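PDB 5IM3: ribonucleoside-diphosphate reductase from Pseudomonas aeruginosa, which probably reduces ribonucleoside diphosphates to their deoxyribonucleotides for DNA synthesis, using a thioredoxin dithiol, and binds dATP as an allosteric enzyme. Local coordinates for residues 365-370 with 640-645; 596-601 with 648-653; 656-661 with 761-766. All blocks are in the same frame, centred on the assembly; numbering follows the deposited sequence.

Interaction 1: residues 365-370 with 640-645; sequences TLRPQL and INYYSV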
ATOM      1  N   THR A 365      31.780 -50.866   1.947  1.00 53.74           N
ATOM      2  CA  THR A 365      32.955 -50.161   2.441  1.00 55.67           C
ATOM      3  C   THR A 365      33.106 -50.385   3.941  1.00 58.37           C
ATOM      4  O   THR A 365      32.187 -50.845   4.624  1.00 57.98           O
ATOM      5  CB  THR A 365      32.864 -48.655   2.158  1.00 57.25           C
ATOM      6  OG1 THR A 365      31.888 -48.064   3.024  1.00 52.00           O
ATOM      7  CG2 THR A 365      32.476 -48.389   0.708  1.00 55.25           C
ATOM      8  N   LEU A 366      34.284 -50.031   4.452  1.00 63.93           N
ATOM      9  CA  LEU A 366      34.574 -50.200   5.870  1.00 68.05           C
ATOM     10  C   LEU A 366      33.652 -49.336   6.721  1.00 66.24           C
ATOM     11  O   LEU A 366      33.373 -48.180   6.389  1.00 64.21           O
ATOM     12  CB  LEU A 366      36.035 -49.841   6.152  1.00 71.65           C
ATOM     13  CG  LEU A 366      37.081 -50.788   5.563  1.00 76.26           C
ATOM     14  CD1 LEU A 366      38.444 -50.114   5.521  1.00 78.59           C
ATOM     15  CD2 LEU A 366      37.148 -52.075   6.370  1.00 78.07           C
ATOM     16  N   ARG A 367      33.189 -49.906   7.840  1.00 73.16           N
ATOM     17  CA  ARG A 367      32.270 -49.258   8.770  1.00 72.83           C
ATOM     18  C   ARG A 367      31.206 -48.496   7.991  1.00 69.84           C
ATOM     19  O   ARG A 367      31.220 -47.259   7.960  1.00 68.74           O
ATOM     20  CB  ARG A 367      33.031 -48.331   9.722  1.00 75.66           C
ATOM     21  CG  ARG A 367      34.098 -49.063  10.528  1.00 78.36           C
ATOM     22  CD  ARG A 367      34.440 -48.360  11.837  1.00 79.91           C
ATOM     23  NE  ARG A 367      35.011 -49.292  12.810  1.00 84.33           N
ATOM     24  CZ  ARG A 367      35.277 -48.994  14.080  1.00 87.21           C
ATOM     25  NH1 ARG A 367      35.032 -47.779  14.554  1.00 85.35           N
ATOM     26  NH2 ARG A 367      35.792 -49.916  14.884  1.00 89.16           N
ATOM     27  N   PRO A 368      30.269 -49.202   7.358  1.00 62.64           N
ATOM     28  CA  PRO A 368      29.349 -48.548   6.417  1.00 57.04           C
ATOM     29  C   PRO A 368      28.211 -47.835   7.133  1.00 56.96           C
ATOM     30  O   PRO A 368      27.487 -48.433   7.932  1.00 58.13           O
ATOM     31  CB  PRO A 368      28.825 -49.714   5.573  1.00 61.41           C
ATOM     32  CG  PRO A 368      28.899 -50.898   6.492  1.00 61.61           C
ATOM     33  CD  PRO A 368      30.057 -50.659   7.427  1.00 61.70           C
ATOM     34  N   GLN A 369      28.053 -46.549   6.834  1.00 54.04           N
ATOM     35  CA  GLN A 369      26.890 -45.785   7.280  1.00 56.12           C
ATOM     36  C   GLN A 369      25.784 -45.989   6.250  1.00 51.43           C
ATOM     37  O   GLN A 369      25.677 -45.255   5.266  1.00 46.99           O
ATOM     38  CB  GLN A 369      27.249 -44.315   7.449  1.00 58.94           C
ATOM     39  CG  GLN A 369      26.103 -43.440   7.921  1.00 62.86           C
ATOM     40  CD  GLN A 369      26.196 -43.090   9.391  1.00 67.76           C
ATOM     41  OE1 GLN A 369      26.865 -43.775  10.174  1.00 69.28           O
ATOM     42  NE2 GLN A 369      25.526 -42.007   9.775  1.00 67.19           N
ATOM     43  N   LEU A 370      24.946 -47.003   6.483  1.00 49.76           N
ATOM     44  CA  LEU A 370      23.876 -47.351   5.554  1.00 50.49           C
ATOM     45  C   LEU A 370      22.588 -46.579   5.801  1.00 53.93           C
ATOM     46  O   LEU A 370      21.752 -46.491   4.894  1.00 53.19           O
ATOM     47  CB  LEU A 370      23.583 -48.854   5.630  1.00 49.19           C
ATOM     48  CG  LEU A 370      24.765 -49.767   5.300  1.00 49.22           C
ATOM     49  CD1 LEU A 370      24.345 -51.223   5.368  1.00 49.78           C
ATOM     50  CD2 LEU A 370      25.346 -49.441   3.934  1.00 47.87           C
ATOM     51  N   ILE A 640      23.980 -54.673   9.054  1.00 54.50           N
ATOM     52  CA  ILE A 640      25.265 -54.263   8.498  1.00 54.41           C
ATOM     53  C   ILE A 640      25.634 -52.856   8.945  1.00 50.81           C
ATOM     54  O   ILE A 640      26.821 -52.526   9.058  1.00 50.61           O
ATOM     55  CB  ILE A 640      25.230 -54.361   6.962  1.00 54.90           C
ATOM     56  CG1 ILE A 640      24.678 -55.722   6.520  1.00 57.34           C
ATOM     57  CG2 ILE A 640      26.614 -54.133   6.384  1.00 55.86           C
ATOM     58  CD1 ILE A 640      25.354 -56.909   7.175  1.00 61.01           C
ATOM     59  N   ASN A 641      24.640 -52.015   9.205  1.00 49.24           N
ATOM     60  CA  ASN A 641      24.890 -50.615   9.514  1.00 49.50           C
ATOM     61  C   ASN A 641      25.846 -50.477  10.694  1.00 52.28           C
ATOM     62  O   ASN A 641      25.678 -51.137  11.725  1.00 52.62           O
ATOM     63  CB  ASN A 641      23.565 -49.918   9.811  1.00 48.06           C
ATOM     64  CG  ASN A 641      23.691 -48.413   9.848  1.00 47.24           C
ATOM     65  OD1 ASN A 641      23.944 -47.774   8.826  1.00 47.38           O
ATOM     66  ND2 ASN A 641      23.504 -47.835  11.024  1.00 46.02           N
ATOM     67  N   TYR A 642      26.862 -49.631  10.534  1.00 55.23           N
ATOM     68  CA  TYR A 642      27.786 -49.325  11.618  1.00 58.00           C
ATOM     69  C   TYR A 642      27.213 -48.189  12.457  1.00 54.97           C
ATOM     70  O   TYR A 642      26.861 -47.132  11.925  1.00 51.99           O
ATOM     71  CB  TYR A 642      29.168 -48.943  11.087  1.00 60.31           C
ATOM     72  CG  TYR A 642      30.119 -48.541  12.195  1.00 65.31           C
ATOM     73  CD1 TYR A 642      30.719 -49.500  13.000  1.00 68.14           C
ATOM     74  CD2 TYR A 642      30.399 -47.203  12.447  1.00 66.34           C
ATOM     75  CE1 TYR A 642      31.581 -49.139  14.021  1.00 70.52           C
ATOM     76  CE2 TYR A 642      31.259 -46.832  13.467  1.00 66.37           C
ATOM     77  CZ  TYR A 642      31.845 -47.802  14.250  1.00 70.29           C
ATOM     78  OH  TYR A 642      32.703 -47.437  15.262  1.00 74.38           O
ATOM     79  N   TYR A 643      27.129 -48.407  13.765  1.00 53.96           N
ATOM     80  CA  TYR A 643      26.447 -47.493  14.670  1.00 53.95           C
ATOM     81  C   TYR A 643      27.457 -46.692  15.481  1.00 59.24           C
ATOM     82  O   TYR A 643      28.358 -47.263  16.106  1.00 59.11           O
ATOM     83  CB  TYR A 643      25.510 -48.263  15.600  1.00 52.39           C
ATOM     84  CG  TYR A 643      24.386 -48.952  14.864  1.00 50.31           C
ATOM     85  CD1 TYR A 643      23.202 -48.281  14.589  1.00 44.88           C
ATOM     86  CD2 TYR A 643      24.508 -50.273  14.442  1.00 49.80           C
ATOM     87  CE1 TYR A 643      22.171 -48.898  13.921  1.00 45.51           C
ATOM     88  CE2 TYR A 643      23.479 -50.905  13.767  1.00 48.52           C
ATOM     89  CZ  TYR A 643      22.310 -50.209  13.505  1.00 47.77           C
ATOM     90  OH  TYR A 643      21.272 -50.817  12.832  1.00 43.51           O
ATOM     91  N   SER A 644      27.290 -45.368  15.474  1.00 73.15           N
ATOM     92  CA  SER A 644      28.145 -44.456  16.223  1.00 74.43           C
ATOM     93  C   SER A 644      27.658 -44.258  17.653  1.00 72.59           C
ATOM     94  O   SER A 644      28.466 -44.262  18.587  1.00 73.26           O
ATOM     95  CB  SER A 644      28.207 -43.095  15.517  1.00 76.72           C
ATOM     96  OG  SER A 644      28.665 -43.222  14.182  1.00 80.02           O
ATOM     97  N   VAL A 645      26.354 -44.068  17.840  1.00 59.69           N
ATOM     98  CA  VAL A 645      25.784 -43.867  19.169  1.00 56.08           C
ATOM     99  C   VAL A 645      25.042 -45.135  19.576  1.00 53.47           C
ATOM    100  O   VAL A 645      24.301 -45.709  18.763  1.00 47.30           O
ATOM    101  CB  VAL A 645      24.861 -42.639  19.205  1.00 57.36           C
ATOM    102  CG1 VAL A 645      25.589 -41.416  18.664  1.00 57.72           C
ATOM    103  CG2 VAL A 645      23.587 -42.890  18.419  1.00 57.55           C
TER
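Asn641 and Tyr642 hold the loop 365-370 by two hydrogen bonds. Tyr642 N donates to Pro368 O at 2.9 Å, almost straight at 173°. Leu370 N gives its hydrogen to Asn641 OD1 at 2.7 Å. This bond is clearly bent at the hydrogen, although N lies nearly along the C=O axis of the amide. With CG anti to the backbone N, the Asn641 amide comes within reach of the Leu370 amide. OD1 also accepts from Ser371 N, so one side-chain oxygen grips two successive backbone amides.

Tyr642 has more surface buried here than any other residue of the two segments. The extended chain of Arg367 lies over one face of its ring. Arg367 CD stands 3.7 Å from the ring centroid, 17° off the normal, which makes a CH-pi contact. The guanidinium follows over CE1 and CZ, its plane turned 30° from the ring. Next to these bonds, Leu370 CD1 touches Ile640 CB at 3.6 Å. Pro368 CG meets Ile640 CG2 at 4.0 Å, and Pro368 CD lies 4.1 Å from Tyr642 CB.

Both segments are connecting loops. The side chain of Arg367 is about 8 Å from a bound dATP. The contact joins the loop leading from helix 357-362 into strand 373-377 of the ribonucleotide reductase alpha-beta barrel to the loop between helices 620-640 and 646-655.

Interaction 2: residues 596-601 with 648-653; sequences KDEIAV and AQNSNF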
ATOM      1  N   LYS A 596      15.005 -42.149  26.328  1.00 45.10           N
ATOM      2  CA  LYS A 596      16.326 -41.981  26.917  1.00 48.83           C
ATOM      3  C   LYS A 596      17.371 -42.881  26.257  1.00 52.67           C
ATOM      4  O   LYS A 596      18.532 -42.487  26.098  1.00 52.00           O
ATOM      5  CB  LYS A 596      16.202 -42.276  28.415  1.00 51.83           C
ATOM      6  CG  LYS A 596      17.428 -42.086  29.264  1.00 56.24           C
ATOM      7  CD  LYS A 596      17.049 -42.163  30.753  1.00 58.57           C
ATOM      8  CE  LYS A 596      16.539 -43.548  31.167  1.00 60.78           C
ATOM      9  NZ  LYS A 596      17.650 -44.516  31.357  1.00 64.67           N
ATOM     10  N   ASP A 597      16.975 -44.090  25.853  1.00 49.80           N
ATOM     11  CA  ASP A 597      17.920 -45.091  25.367  1.00 51.96           C
ATOM     12  C   ASP A 597      17.643 -45.514  23.928  1.00 50.39           C
ATOM     13  O   ASP A 597      18.170 -46.535  23.479  1.00 50.11           O
ATOM     14  CB  ASP A 597      17.901 -46.316  26.282  1.00 53.25           C
ATOM     15  CG  ASP A 597      18.328 -45.990  27.703  1.00 58.02           C
ATOM     16  OD1 ASP A 597      19.436 -45.434  27.878  1.00 58.75           O
ATOM     17  OD2 ASP A 597      17.553 -46.285  28.642  1.00 57.90           O
ATOM     18  N   GLU A 598      16.841 -44.750  23.189  1.00 47.47           N
ATOM     19  CA  GLU A 598      16.445 -45.136  21.837  1.00 48.06           C
ATOM     20  C   GLU A 598      16.448 -43.906  20.942  1.00 44.44           C
ATOM     21  O   GLU A 598      15.593 -43.027  21.078  1.00 37.63           O
ATOM     22  CB  GLU A 598      15.072 -45.806  21.834  1.00 49.98           C
ATOM     23  CG  GLU A 598      15.071 -47.177  22.503  1.00 53.04           C
ATOM     24  CD  GLU A 598      13.743 -47.895  22.370  1.00 54.07           C
ATOM     25  OE1 GLU A 598      13.441 -48.744  23.234  1.00 54.50           O
ATOM     26  OE2 GLU A 598      13.003 -47.606  21.404  1.00 53.62           O
ATOM     27  N   ILE A 599      17.415 -43.852  20.036  1.00 47.23           N
ATOM     28  CA  ILE A 599      17.412 -42.924  18.916  1.00 44.46           C
ATOM     29  C   ILE A 599      16.943 -43.716  17.703  1.00 45.01           C
ATOM     30  O   ILE A 599      17.632 -44.632  17.242  1.00 45.20           O
ATOM     31  CB  ILE A 599      18.799 -42.300  18.704  1.00 45.07           C
ATOM     32  CG1 ILE A 599      19.075 -41.285  19.829  1.00 44.40           C
ATOM     33  CG2 ILE A 599      18.907 -41.645  17.335  1.00 43.23           C
ATOM     34  CD1 ILE A 599      20.462 -40.671  19.802  1.00 42.81           C
ATOM     35  N   ALA A 600      15.758 -43.385  17.192  1.00 48.61           N
ATOM     36  CA  ALA A 600      15.190 -44.133  16.079  1.00 49.33           C
ATOM     37  C   ALA A 600      15.992 -43.891  14.805  1.00 49.94           C
ATOM     38  O   ALA A 600      16.480 -42.784  14.560  1.00 48.30           O
ATOM     39  CB  ALA A 600      13.732 -43.739  15.865  1.00 47.70           C
ATOM     40  N   VAL A 601      16.130 -44.940  13.996  1.00 43.25           N
ATOM     41  CA  VAL A 601      16.925 -44.913  12.774  1.00 45.10           C
ATOM     42  C   VAL A 601      16.009 -45.248  11.604  1.00 46.39           C
ATOM     43  O   VAL A 601      15.276 -46.243  11.653  1.00 45.62           O
ATOM     44  CB  VAL A 601      18.099 -45.908  12.839  1.00 48.47           C
ATOM     45  CG1 VAL A 601      19.063 -45.672  11.686  1.00 48.26           C
ATOM     46  CG2 VAL A 601      18.818 -45.814  14.177  1.00 47.23           C
ATOM     47  N   ALA A 648      21.142 -45.712  19.108  1.00 45.63           N
ATOM     48  CA  ALA A 648      20.634 -45.922  17.758  1.00 42.52           C
ATOM     49  C   ALA A 648      20.707 -47.397  17.384  1.00 42.66           C
ATOM     50  O   ALA A 648      19.769 -47.942  16.792  1.00 39.99           O
ATOM     51  CB  ALA A 648      21.418 -45.071  16.759  1.00 42.10           C
ATOM     52  N   GLN A 649      21.806 -48.057  17.742  1.00 51.60           N
ATOM     53  CA  GLN A 649      21.875 -49.506  17.602  1.00 55.08           C
ATOM     54  C   GLN A 649      20.793 -50.183  18.431  1.00 53.27           C
ATOM     55  O   GLN A 649      20.147 -51.132  17.972  1.00 54.26           O
ATOM     56  CB  GLN A 649      23.256 -49.997  18.025  1.00 57.19           C
ATOM     57  CG  GLN A 649      23.415 -51.501  18.006  1.00 61.82           C
ATOM     58  CD  GLN A 649      24.765 -51.932  18.514  1.00 66.41           C
ATOM     59  OE1 GLN A 649      25.786 -51.709  17.863  1.00 67.32           O
ATOM     60  NE2 GLN A 649      24.784 -52.544  19.692  1.00 68.58           N
ATOM     61  N   ASN A 650      20.586 -49.706  19.657  1.00 49.99           N
ATOM     62  CA  ASN A 650      19.611 -50.325  20.549  1.00 49.85           C
ATOM     63  C   ASN A 650      18.219 -50.345  19.926  1.00 47.14           C
ATOM     64  O   ASN A 650      17.534 -51.372  19.950  1.00 48.35           O
ATOM     65  CB  ASN A 650      19.594 -49.581  21.887  1.00 48.60           C
ATOM     66  CG  ASN A 650      18.678 -50.228  22.899  1.00 49.50           C
ATOM     67  OD1 ASN A 650      18.640 -51.452  23.026  1.00 52.28           O
ATOM     68  ND2 ASN A 650      17.922 -49.410  23.618  1.00 50.51           N
ATOM     69  N   SER A 651      17.778 -49.217  19.363  1.00 44.24           N
ATOM     70  CA  SER A 651      16.421 -49.152  18.827  1.00 45.58           C
ATOM     71  C   SER A 651      16.296 -49.946  17.532  1.00 45.65           C
ATOM     72  O   SER A 651      15.263 -50.576  17.280  1.00 46.37           O
ATOM     73  CB  SER A 651      16.015 -47.703  18.583  1.00 44.25           C
ATOM     74  OG  SER A 651      16.678 -47.188  17.446  1.00 42.00           O
ATOM     75  N   ASN A 652      17.324 -49.908  16.686  1.00 43.60           N
ATOM     76  CA  ASN A 652      17.258 -50.648  15.432  1.00 46.74           C
ATOM     77  C   ASN A 652      17.223 -52.149  15.686  1.00 47.28           C
ATOM     78  O   ASN A 652      16.421 -52.864  15.080  1.00 44.20           O
ATOM     79  CB  ASN A 652      18.441 -50.279  14.540  1.00 45.35           C
ATOM     80  CG  ASN A 652      18.022 -49.558  13.272  1.00 44.96           C
ATOM     81  OD1 ASN A 652      16.894 -49.073  13.154  1.00 44.04           O
ATOM     82  ND2 ASN A 652      18.938 -49.474  12.319  1.00 46.26           N
ATOM     83  N   PHE A 653      18.065 -52.640  16.603  1.00 51.93           N
ATOM     84  CA  PHE A 653      18.092 -54.068  16.907  1.00 53.78           C
ATOM     85  C   PHE A 653      16.833 -54.516  17.636  1.00 54.06           C
ATOM     86  O   PHE A 653      16.372 -55.645  17.434  1.00 53.91           O
ATOM     87  CB  PHE A 653      19.322 -54.413  17.752  1.00 56.41           C
ATOM     88  CG  PHE A 653      20.621 -54.439  16.983  1.00 59.08           C
ATOM     89  CD1 PHE A 653      20.691 -53.999  15.670  1.00 59.13           C
ATOM     90  CD2 PHE A 653      21.777 -54.925  17.581  1.00 62.41           C
ATOM     91  CE1 PHE A 653      21.888 -54.034  14.974  1.00 60.32           C
ATOM     92  CE2 PHE A 653      22.975 -54.960  16.891  1.00 62.06           C
ATOM     93  CZ  PHE A 653      23.031 -54.514  15.587  1.00 60.31           C
TER
HETATM   94  O   HOH W   1      15.325 -47.549  14.954  1.00 39.72           O
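Val601, Ser651 and Ala648 bury the most surface where the segment entering strand 600-608 lies against helix 646-655. Val601 points at the helix. Its CG2 sits 3.7 Å from Ala648 CB and also touches Ala648 O. Its CB faces the amide of Asn652, with OD1 at 3.4 Å, and the two side chains cross at about a right angle. Asn652 ND2 is turned to other partners, Tyr643 OH and Asn603 OD1.

Ser651 supplies the polar centre. OG stands between its backbone N and carbonyl carbon (chi1 74°) and donates to Ile599 O at 2.7 Å, from well above the carbonyl plane. Ile599 O also receives a CA-H...O contact from Ala648 CA at 3.3 Å. A water accepts from Val601 N and donates to Ser651 OG and Asn652 OD1, so it ties the strand start to two consecutive helix residues.

The strand belongs to the sheet of the ten-stranded alpha-beta barrel. There it pairs antiparallel with strand 373-377 and parallel with strand 659-663, which follows this helix in the chain.

Toward the start of segment 596-601, Asn650 ND2 donates to Asp597 O at 2.9 Å and 172°, with the acceptor in the plane of its amide. Glu598 CB packs on Ser651 CB at 3.9 Å, while its carboxylate is bound by His655 NE2 through OE2.

Interaction 3: residues 656-661 with 761-766; sequences RPVGLG and IRNSNI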
ATOM      1  N   ARG A 656      13.650 -53.119  14.725  1.00 48.57           N
ATOM      2  CA  ARG A 656      13.877 -53.381  13.308  1.00 50.52           C
ATOM      3  C   ARG A 656      12.850 -52.698  12.403  1.00 51.24           C
ATOM      4  O   ARG A 656      12.198 -53.359  11.586  1.00 52.13           O
ATOM      5  CB  ARG A 656      13.904 -54.881  13.037  1.00 49.75           C
ATOM      6  CG  ARG A 656      14.821 -55.688  13.957  1.00 52.53           C
ATOM      7  CD  ARG A 656      15.057 -57.092  13.403  1.00 53.38           C
ATOM      8  NE  ARG A 656      15.814 -57.042  12.154  1.00 52.35           N
ATOM      9  CZ  ARG A 656      17.142 -57.075  12.079  1.00 52.79           C
ATOM     10  NH1 ARG A 656      17.876 -57.178  13.180  1.00 54.81           N
ATOM     11  NH2 ARG A 656      17.742 -57.010  10.899  1.00 53.64           N
ATOM     12  N   PRO A 657      12.690 -51.382  12.506  1.00 50.32           N
ATOM     13  CA  PRO A 657      11.848 -50.677  11.539  1.00 45.23           C
ATOM     14  C   PRO A 657      12.581 -50.449  10.229  1.00 43.05           C
ATOM     15  O   PRO A 657      13.796 -50.253  10.191  1.00 42.31           O
ATOM     16  CB  PRO A 657      11.548 -49.347  12.237  1.00 46.94           C
ATOM     17  CG  PRO A 657      12.756 -49.102  13.068  1.00 41.25           C
ATOM     18  CD  PRO A 657      13.232 -50.461  13.525  1.00 44.00           C
ATOM     19  N   VAL A 658      11.815 -50.490   9.141  1.00 42.66           N
ATOM     20  CA  VAL A 658      12.302 -50.115   7.824  1.00 44.19           C
ATOM     21  C   VAL A 658      11.279 -49.173   7.207  1.00 44.94           C
ATOM     22  O   VAL A 658      10.167 -49.012   7.710  1.00 44.23           O
ATOM     23  CB  VAL A 658      12.554 -51.340   6.910  1.00 45.68           C
ATOM     24  CG1 VAL A 658      13.581 -52.279   7.547  1.00 44.43           C
ATOM     25  CG2 VAL A 658      11.256 -52.083   6.619  1.00 44.58           C
ATOM     26  N   GLY A 659      11.676 -48.542   6.105  1.00 48.94           N
ATOM     27  CA  GLY A 659      10.795 -47.630   5.399  1.00 48.24           C
ATOM     28  C   GLY A 659      10.857 -47.805   3.896  1.00 48.14           C
ATOM     29  O   GLY A 659      11.687 -47.184   3.228  1.00 48.21           O
ATOM     30  N   LEU A 660       9.985 -48.652   3.357  1.00 46.57           N
ATOM     31  CA  LEU A 660       9.905 -48.883   1.919  1.00 47.90           C
ATOM     32  C   LEU A 660       8.925 -47.889   1.307  1.00 45.03           C
ATOM     33  O   LEU A 660       7.739 -47.885   1.660  1.00 44.71           O
ATOM     34  CB  LEU A 660       9.467 -50.319   1.624  1.00 46.73           C
ATOM     35  CG  LEU A 660       9.334 -50.711   0.149  1.00 48.93           C
ATOM     36  CD1 LEU A 660      10.689 -50.731  -0.535  1.00 50.22           C
ATOM     37  CD2 LEU A 660       8.649 -52.059   0.010  1.00 50.55           C
ATOM     38  N   GLY A 661       9.417 -47.052   0.391  1.00 39.98           N
ATOM     39  CA  GLY A 661       8.615 -46.055  -0.268  1.00 39.65           C
ATOM     40  C   GLY A 661       8.402 -46.351  -1.738  1.00 43.97           C
ATOM     41  O   GLY A 661       8.608 -47.476  -2.217  1.00 41.86           O
ATOM     42  N   ILE A 761       6.008 -60.923  12.683  1.00 64.08           N
ATOM     43  CA  ILE A 761       6.664 -60.294  11.547  1.00 64.91           C
ATOM     44  C   ILE A 761       8.034 -59.803  11.992  1.00 61.68           C
ATOM     45  O   ILE A 761       8.332 -59.698  13.185  1.00 60.32           O
ATOM     46  CB  ILE A 761       5.851 -59.133  10.927  1.00 64.61           C
ATOM     47  CG1 ILE A 761       5.612 -58.014  11.937  1.00 65.85           C
ATOM     48  CG2 ILE A 761       4.530 -59.647  10.392  1.00 68.00           C
ATOM     49  CD1 ILE A 761       4.948 -56.808  11.312  1.00 66.33           C
ATOM     50  N   ARG A 762       8.868 -59.503  11.001  1.00 55.66           N
ATOM     51  CA  ARG A 762      10.272 -59.204  11.231  1.00 53.86           C
ATOM     52  C   ARG A 762      10.528 -57.737  11.547  1.00 51.83           C
ATOM     53  O   ARG A 762      11.588 -57.416  12.094  1.00 49.06           O
ATOM     54  CB  ARG A 762      11.083 -59.620   9.995  1.00 52.70           C
ATOM     55  CG  ARG A 762      12.578 -59.342  10.051  1.00 50.79           C
ATOM     56  CD  ARG A 762      13.270 -60.099  11.169  1.00 53.39           C
ATOM     57  NE  ARG A 762      14.717 -59.924  11.102  1.00 53.51           N
ATOM     58  CZ  ARG A 762      15.574 -60.399  11.996  1.00 53.80           C
ATOM     59  NH1 ARG A 762      15.134 -61.081  13.043  1.00 56.05           N
ATOM     60  NH2 ARG A 762      16.874 -60.189  11.840  1.00 54.59           N
ATOM     61  N   ASN A 763       9.586 -56.846  11.235  1.00 52.03           N
ATOM     62  CA  ASN A 763       9.835 -55.413  11.291  1.00 51.61           C
ATOM     63  C   ASN A 763       8.653 -54.691  11.924  1.00 51.49           C
ATOM     64  O   ASN A 763       7.500 -54.941  11.558  1.00 52.98           O
ATOM     65  CB  ASN A 763      10.096 -54.864   9.886  1.00 49.10           C
ATOM     66  CG  ASN A 763      11.140 -55.663   9.132  1.00 50.11           C
ATOM     67  OD1 ASN A 763      10.813 -56.519   8.308  1.00 50.52           O
ATOM     68  ND2 ASN A 763      12.407 -55.385   9.411  1.00 49.34           N
ATOM     69  N   SER A 764       8.944 -53.785  12.862  1.00 46.79           N
ATOM     70  CA  SER A 764       7.887 -53.046  13.548  1.00 51.29           C
ATOM     71  C   SER A 764       7.186 -52.069  12.616  1.00 47.41           C
ATOM     72  O   SER A 764       5.979 -51.839  12.755  1.00 46.33           O
ATOM     73  CB  SER A 764       8.464 -52.294  14.751  1.00 48.83           C
ATOM     74  OG  SER A 764       9.469 -51.381  14.345  1.00 45.29           O
ATOM     75  N   ASN A 765       7.923 -51.480  11.681  1.00 46.83           N
ATOM     76  CA  ASN A 765       7.369 -50.605  10.662  1.00 47.51           C
ATOM     77  C   ASN A 765       7.966 -51.008   9.321  1.00 50.80           C
ATOM     78  O   ASN A 765       9.125 -51.430   9.248  1.00 50.00           O
ATOM     79  CB  ASN A 765       7.663 -49.122  10.962  1.00 45.90           C
ATOM     80  CG  ASN A 765       6.858 -48.586  12.141  1.00 45.16           C
ATOM     81  OD1 ASN A 765       5.809 -47.967  11.959  1.00 45.00           O
ATOM     82  ND2 ASN A 765       7.354 -48.816  13.355  1.00 42.71           N
ATOM     83  N   ILE A 766       7.166 -50.886   8.260  1.00 54.46           N
ATOM     84  CA  ILE A 766       7.529 -51.386   6.938  1.00 56.22           C
ATOM     85  C   ILE A 766       7.668 -50.255   5.926  1.00 56.01           C
ATOM     86  O   ILE A 766       8.638 -50.205   5.164  1.00 54.79           O
ATOM     87  CB  ILE A 766       6.511 -52.430   6.430  1.00 58.92           C
ATOM     88  CG1 ILE A 766       6.123 -53.436   7.519  1.00 59.07           C
ATOM     89  CG2 ILE A 766       7.095 -53.162   5.233  1.00 59.21           C
ATOM     90  CD1 ILE A 766       7.197 -54.416   7.857  1.00 60.71           C
TER
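Arg656 and Arg762 lay their guanidinium groups face to face, with the planes 28° apart. NH2 of Arg762 sits over the centre of the Arg656 group, 3.1 Å from its CZ. In return, NE of Arg656 lies over the rim of the Arg762 group. The two NE atoms are 3.3 Å apart, and both are donors, so no bond joins the pair. The chain of Arg656 bends at chi3 (66°), which sets NE back over its neighbour. The like charges are probably offset by Asp635, whose carboxylate forms salt bridges to NE of both arginines, and by Asp639, which takes NH1 of Arg656.

Asn763 turns its amide to the backbone of Arg656. With CG anti to the carbonyl carbon (chi1 -50°), its ND2 donates to Arg656 O at 3.0 Å. This oxygen lies in the amide plane. ND2 also reaches Asp635, while OD1 binds Ser700 OG.

Beyond the arginines the contact becomes one of backbones. Val658 N donates to Asn765 O at 2.9 Å, from above the carbonyl plane. Leu660 N meets a lone pair of Ile766 O at 2.7 Å. Val658 CG2 lies beside both of these oxygens, 3.4 Å from Asn765 O. Pro657 CB rests 3.6 Å from Ser764 OG, which is bonded to His655 O.

The loop 761-766 therefore runs beside the start of strand 659-663, itself parallel to strand 600-608. This buried backbone pairing belongs to the alpha-beta barrel of ribonucleotide reductase.

Overall arrangement
Interaction 1 is partly buried and joins two loops, while interactions 2 and 3 are buried against the barrel sheet. Interactions 1 and 2 touch through Tyr643, which packs on helix 646-655 with its ring against Phe653. Interactions 2 and 3 meet more loosely where Pro657 packs on Asn652. They share neighbouring strands, 600-608 and 659-663, and helix 646-655 leads from one contact to the other. Interactions 1 and 3 do not touch. The chemistry also shifts: an aromatic face under an arginine in the first, small side chains and a water in the second, two arginine guanidiniums face to face with a shared aspartate, plus backbone bonds, in the third.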